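Local coordinates for protein Cas13d (uncultured Ruminococcus sp, PDB 6IV9) that binds CRISPR RNA and, through its two HEPN domains, matures that RNA and cleaves target RNA as the effector Cas13d, at residues R358-Y361 / D362-L366; A444-A447 / A448-G452. The protein carries 2 engineered substitutions. All coordinates share one frame; numbering follows the deposited sequence.

Contact 1 (R358-Y361 / D362-L366); sequences RLYY and DFIVL. With nucleotides of chain B.
Within helix 353-366, Y360 and Y361 are set against side chains three to five residues further along, F363, I364, V365 and L366. Four i to i+4 backbone bonds run through this part of the helix; the straightest joins V365 N to Y361 O, 3.0 Å long. The Y361 ring hangs beside its own carbonyl carbon, CG trans to the backbone N (chi1 -180°), which swings it along the helix toward V365. There V365 CG2 sits over one face as a CH-pi contact, 3.9 Å from the ring centroid of Y361 and 22° off its normal, while L366 CD2 comes to 3.6 Å from Y361 CE2. Beyond the ring, Y361 OH is hydrogen-bonded to N330 OD1 and to the backbone N of K490. A leucine in place of this tyrosine would probably leave N330 and K490 N without their hydroxyl partner and take the flat ring face from under V365 CG2. Y360 lies along the neighbouring flank, its CE2 3.7 Å from I364 CG1, and its hydroxyl binds N340 ND2. Its ring and that of F363 are near parallel, planes at 28°, but slid apart with little overlap, and each meets F409 of helix 400-418 edge-to-face. I364 CG2, trans to its backbone N, comes to 3.5 Å from O4' of U43 of chain B. The result is a buried, aromatic-rich helix of an RNA-binding protein, packed among neighbouring helices and resting an aliphatic branch against a ribose of the bound RNA.

Contact 2 (A444-A447 / A448-G452); sequences ADEA and AKLWG
Backbone hydrogen bonding dominates the meeting of A444-A447 with A448-G452, two consecutive pieces of helix 436-464. A448 N donates to A444 O at 3.1 Å, L450 N to E446 O at 2.9 Å and W451 N to A447 O at 2.8 Å; the bond from K449 N to D445 O, at 3.3 Å, is weak. This is the i to i+4 ladder of a regular alpha-helix, and the side chains it sets out give the helix one flank turned to the protein and another turned to solvent. Side-chain packing on the inner flank is modest. L450, its CG beside the backbone N (chi1 -74°), folds back along the preceding turn and packs that CG against the carbonyl oxygen of E446, with L450 CG 3.3 Å from E446 O; the apolar contact is that of its CD1, 4.2 Å from E446 CG. L450 also packs on M383 of helix 376-386 and on N414 and Y415 of helix 400-418; A447, too small to reach far itself, lies against K382 and M383. The W451 indole leads away from the preceding turn and stacks on the Y387 ring. Charged groups form a looser set. The E446 chain is bent at chi2 (73°) and directs OE2 to a hydrogen bond with Y415 OH, which ties the carboxylate to helix 400-418. Its other oxygen faces the aliphatic part of K449, with OE1 4.0 Å from K449 CE. The ammonium stays farther off, K449 NZ being 4.7 Å from E446 OE1, too far for a salt bridge, so any attraction between the opposite charges is probably weak.

Contact 1 precedes contact 2 along the chain, the first on helix 353-366 and the second around the middle of the long helix 436-464. Their centres lie about 25 Å apart and their nearest atoms about 13 Å, so they do not touch. What joins them is helix 400-418, which packs against both: through K405, F409 and Y416 on 358-366, and through N414 and Y415 on 444-452. It thus bridges the RNA-facing helix 353-366 and the more peripheral helix 436-464. Both contacts sit on the same side of the chain's centre. Contact 1 is buried and meets the bound crRNA at U43 of chain B, whereas contact 2 is partly exposed, its nearest atom about 10 Å from the nucleic acid.

Contact 1 (R358-Y361 / D362-L366)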
# COMPACT_ATOMS: atom_id res chain seq x y z
N ARG A 358 -30.63 6.28 2.04
CA ARG A 358 -29.64 6.15 3.13
C ARG A 358 -28.70 4.98 2.84
O ARG A 358 -27.51 5.13 3.03
CB ARG A 358 -30.36 6.07 4.47
CG ARG A 358 -31.07 7.37 4.82
CD ARG A 358 -31.56 7.44 6.24
NE ARG A 358 -32.52 6.39 6.51
CZ ARG A 358 -33.82 6.58 6.63
NH1 ARG A 358 -34.33 7.80 6.57
NH2 ARG A 358 -34.62 5.55 6.82
N LEU A 359 -29.24 3.86 2.37
CA LEU A 359 -28.40 2.69 2.05
C LEU A 359 -27.43 3.03 0.92
O LEU A 359 -26.32 2.58 0.95
CB LEU A 359 -29.28 1.50 1.70
CG LEU A 359 -29.91 0.78 2.88
CD1 LEU A 359 -31.07 -0.09 2.44
CD2 LEU A 359 -28.89 -0.05 3.62
N TYR A 360 -27.90 3.77 -0.07
CA TYR A 360 -27.05 4.15 -1.22
C TYR A 360 -25.91 5.06 -0.77
O TYR A 360 -24.80 4.89 -1.24
CB TYR A 360 -27.86 4.70 -2.39
CG TYR A 360 -27.09 4.68 -3.68
CD1 TYR A 360 -26.93 3.52 -4.39
CD2 TYR A 360 -26.47 5.81 -4.15
CE1 TYR A 360 -26.20 3.48 -5.56
CE2 TYR A 360 -25.74 5.79 -5.32
CZ TYR A 360 -25.61 4.62 -6.03
OH TYR A 360 -24.90 4.60 -7.18
N TYR A 361 -26.19 5.98 0.14
CA TYR A 361 -25.10 6.84 0.66
C TYR A 361 -24.08 5.93 1.35
O TYR A 361 -22.91 6.15 1.20
CB TYR A 361 -25.61 7.90 1.64
CG TYR A 361 -24.52 8.79 2.17
CD1 TYR A 361 -24.13 9.92 1.48
CD2 TYR A 361 -23.86 8.50 3.34
CE1 TYR A 361 -23.11 10.73 1.94
CE2 TYR A 361 -22.84 9.29 3.81
CZ TYR A 361 -22.46 10.42 3.11
OH TYR A 361 -21.47 11.23 3.55
N ASP A 362 -24.57 4.94 2.08
CA ASP A 362 -23.66 4.00 2.78
C ASP A 362 -22.84 3.25 1.73
O ASP A 362 -21.64 3.23 1.86
CB ASP A 362 -24.46 3.00 3.60
CG ASP A 362 -23.64 1.93 4.31
OD1 ASP A 362 -22.63 1.50 3.77
OD2 ASP A 362 -24.06 1.52 5.37
N PHE A 363 -23.49 2.77 0.69
CA PHE A 363 -22.82 1.98 -0.35
C PHE A 363 -21.70 2.79 -1.00
O PHE A 363 -20.70 2.21 -1.33
CB PHE A 363 -23.87 1.55 -1.37
CG PHE A 363 -23.37 0.79 -2.57
CD1 PHE A 363 -23.13 -0.56 -2.50
CD2 PHE A 363 -23.16 1.43 -3.76
CE1 PHE A 363 -22.68 -1.26 -3.60
CE2 PHE A 363 -22.71 0.74 -4.87
CZ PHE A 363 -22.47 -0.60 -4.78
N ILE A 364 -21.92 4.07 -1.27
CA ILE A 364 -20.87 4.91 -1.90
C ILE A 364 -19.76 5.35 -0.93
O ILE A 364 -18.61 5.14 -1.25
CB ILE A 364 -21.51 6.14 -2.57
CG1 ILE A 364 -22.46 5.72 -3.70
CG2 ILE A 364 -20.46 7.11 -3.06
CD1 ILE A 364 -21.77 5.09 -4.86
N VAL A 365 -20.13 5.92 0.21
CA VAL A 365 -19.15 6.56 1.13
C VAL A 365 -18.64 5.62 2.23
O VAL A 365 -17.47 5.70 2.53
CB VAL A 365 -19.77 7.83 1.73
CG1 VAL A 365 -18.83 8.52 2.68
CG2 VAL A 365 -20.23 8.78 0.65
N LEU A 366 -19.54 4.92 2.89
CA LEU A 366 -19.16 4.00 3.99
C LEU A 366 -18.70 2.64 3.44
O LEU A 366 -17.89 2.01 4.09
CB LEU A 366 -20.34 3.84 4.96
CG LEU A 366 -20.75 5.10 5.71
CD1 LEU A 366 -19.56 5.76 6.37
CD2 LEU A 366 -21.40 6.09 4.79
P U B 43 -16.46 5.17 -6.22
OP1 U B 43 -15.99 4.72 -4.86
OP2 U B 43 -17.12 4.21 -7.10
O5' U B 43 -17.43 6.38 -5.88
C5' U B 43 -18.00 7.19 -6.92
C4' U B 43 -19.18 7.97 -6.37
O4' U B 43 -18.63 8.92 -5.44
C3' U B 43 -19.94 8.83 -7.40
O3' U B 43 -20.95 8.00 -7.94
C2' U B 43 -20.46 9.98 -6.52
O2' U B 43 -21.52 9.43 -5.76
C1' U B 43 -19.28 10.18 -5.56
N1 U B 43 -18.31 11.18 -6.01
C2 U B 43 -18.69 12.50 -6.03
O2 U B 43 -19.78 12.88 -5.63
N3 U B 43 -17.75 13.37 -6.51
C4 U B 43 -16.50 13.07 -6.96
O4 U B 43 -15.77 13.98 -7.36
C5 U B 43 -16.17 11.68 -6.92
C6 U B 43 -17.06 10.81 -6.46

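Contact 2 (A444-A447 / A448-G452)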
# COMPACT_ATOMS: atom_id res chain seq x y z
N ALA A 444 -19.49 -19.96 -6.14
CA ALA A 444 -20.27 -20.42 -7.31
C ALA A 444 -21.66 -20.92 -6.86
O ALA A 444 -22.63 -20.52 -7.47
CB ALA A 444 -19.49 -21.47 -8.03
N ASP A 445 -21.74 -21.71 -5.80
CA ASP A 445 -23.05 -22.22 -5.34
C ASP A 445 -23.93 -21.04 -4.91
O ASP A 445 -25.10 -21.05 -5.23
CB ASP A 445 -22.90 -23.24 -4.21
CG ASP A 445 -22.22 -24.52 -4.63
OD1 ASP A 445 -22.17 -24.79 -5.82
OD2 ASP A 445 -21.71 -25.21 -3.76
N GLU A 446 -23.36 -20.07 -4.21
CA GLU A 446 -24.13 -18.89 -3.76
C GLU A 446 -24.62 -18.10 -4.98
O GLU A 446 -25.73 -17.64 -4.95
CB GLU A 446 -23.32 -18.02 -2.81
CG GLU A 446 -24.17 -17.01 -2.08
CD GLU A 446 -25.07 -17.52 -0.98
OE1 GLU A 446 -25.06 -18.72 -0.73
OE2 GLU A 446 -25.76 -16.72 -0.37
N ALA A 447 -23.79 -17.97 -6.01
CA ALA A 447 -24.15 -17.21 -7.23
C ALA A 447 -25.36 -17.87 -7.90
O ALA A 447 -26.20 -17.17 -8.41
CB ALA A 447 -22.98 -17.15 -8.16
N ALA A 448 -25.40 -19.19 -7.88
CA ALA A 448 -26.53 -19.93 -8.49
C ALA A 448 -27.82 -19.57 -7.76
O ALA A 448 -28.80 -19.33 -8.43
CB ALA A 448 -26.25 -21.40 -8.38
N LYS A 449 -27.81 -19.57 -6.43
CA LYS A 449 -29.04 -19.19 -5.69
C LYS A 449 -29.37 -17.72 -5.97
O LYS A 449 -30.55 -17.39 -6.10
CB LYS A 449 -28.86 -19.41 -4.18
CG LYS A 449 -28.44 -20.81 -3.78
CD LYS A 449 -28.36 -21.00 -2.30
CE LYS A 449 -27.25 -21.92 -1.86
NZ LYS A 449 -27.59 -22.65 -0.62
N LEU A 450 -28.35 -16.87 -6.04
CA LEU A 450 -28.56 -15.43 -6.28
C LEU A 450 -29.18 -15.20 -7.66
O LEU A 450 -29.99 -14.34 -7.78
CB LEU A 450 -27.25 -14.68 -6.09
CG LEU A 450 -26.79 -14.53 -4.64
CD1 LEU A 450 -25.42 -13.92 -4.56
CD2 LEU A 450 -27.78 -13.71 -3.85
N TRP A 451 -28.77 -15.97 -8.66
CA TRP A 451 -29.31 -15.78 -10.02
C TRP A 451 -30.82 -16.04 -10.05
O TRP A 451 -31.52 -15.28 -10.66
CB TRP A 451 -28.61 -16.68 -11.01
CG TRP A 451 -29.01 -16.37 -12.41
CD1 TRP A 451 -29.72 -17.16 -13.26
CD2 TRP A 451 -28.72 -15.17 -13.14
NE1 TRP A 451 -29.87 -16.53 -14.46
CE2 TRP A 451 -29.27 -15.31 -14.42
CE3 TRP A 451 -28.04 -13.99 -12.83
CZ2 TRP A 451 -29.17 -14.33 -15.39
CZ3 TRP A 451 -27.94 -13.02 -13.79
CH2 TRP A 451 -28.50 -13.18 -15.05
N GLY A 452 -31.28 -17.08 -9.37
CA GLY A 452 -32.72 -17.36 -9.38
C GLY A 452 -33.46 -16.20 -8.77
O GLY A 452 -34.55 -15.87 -9.22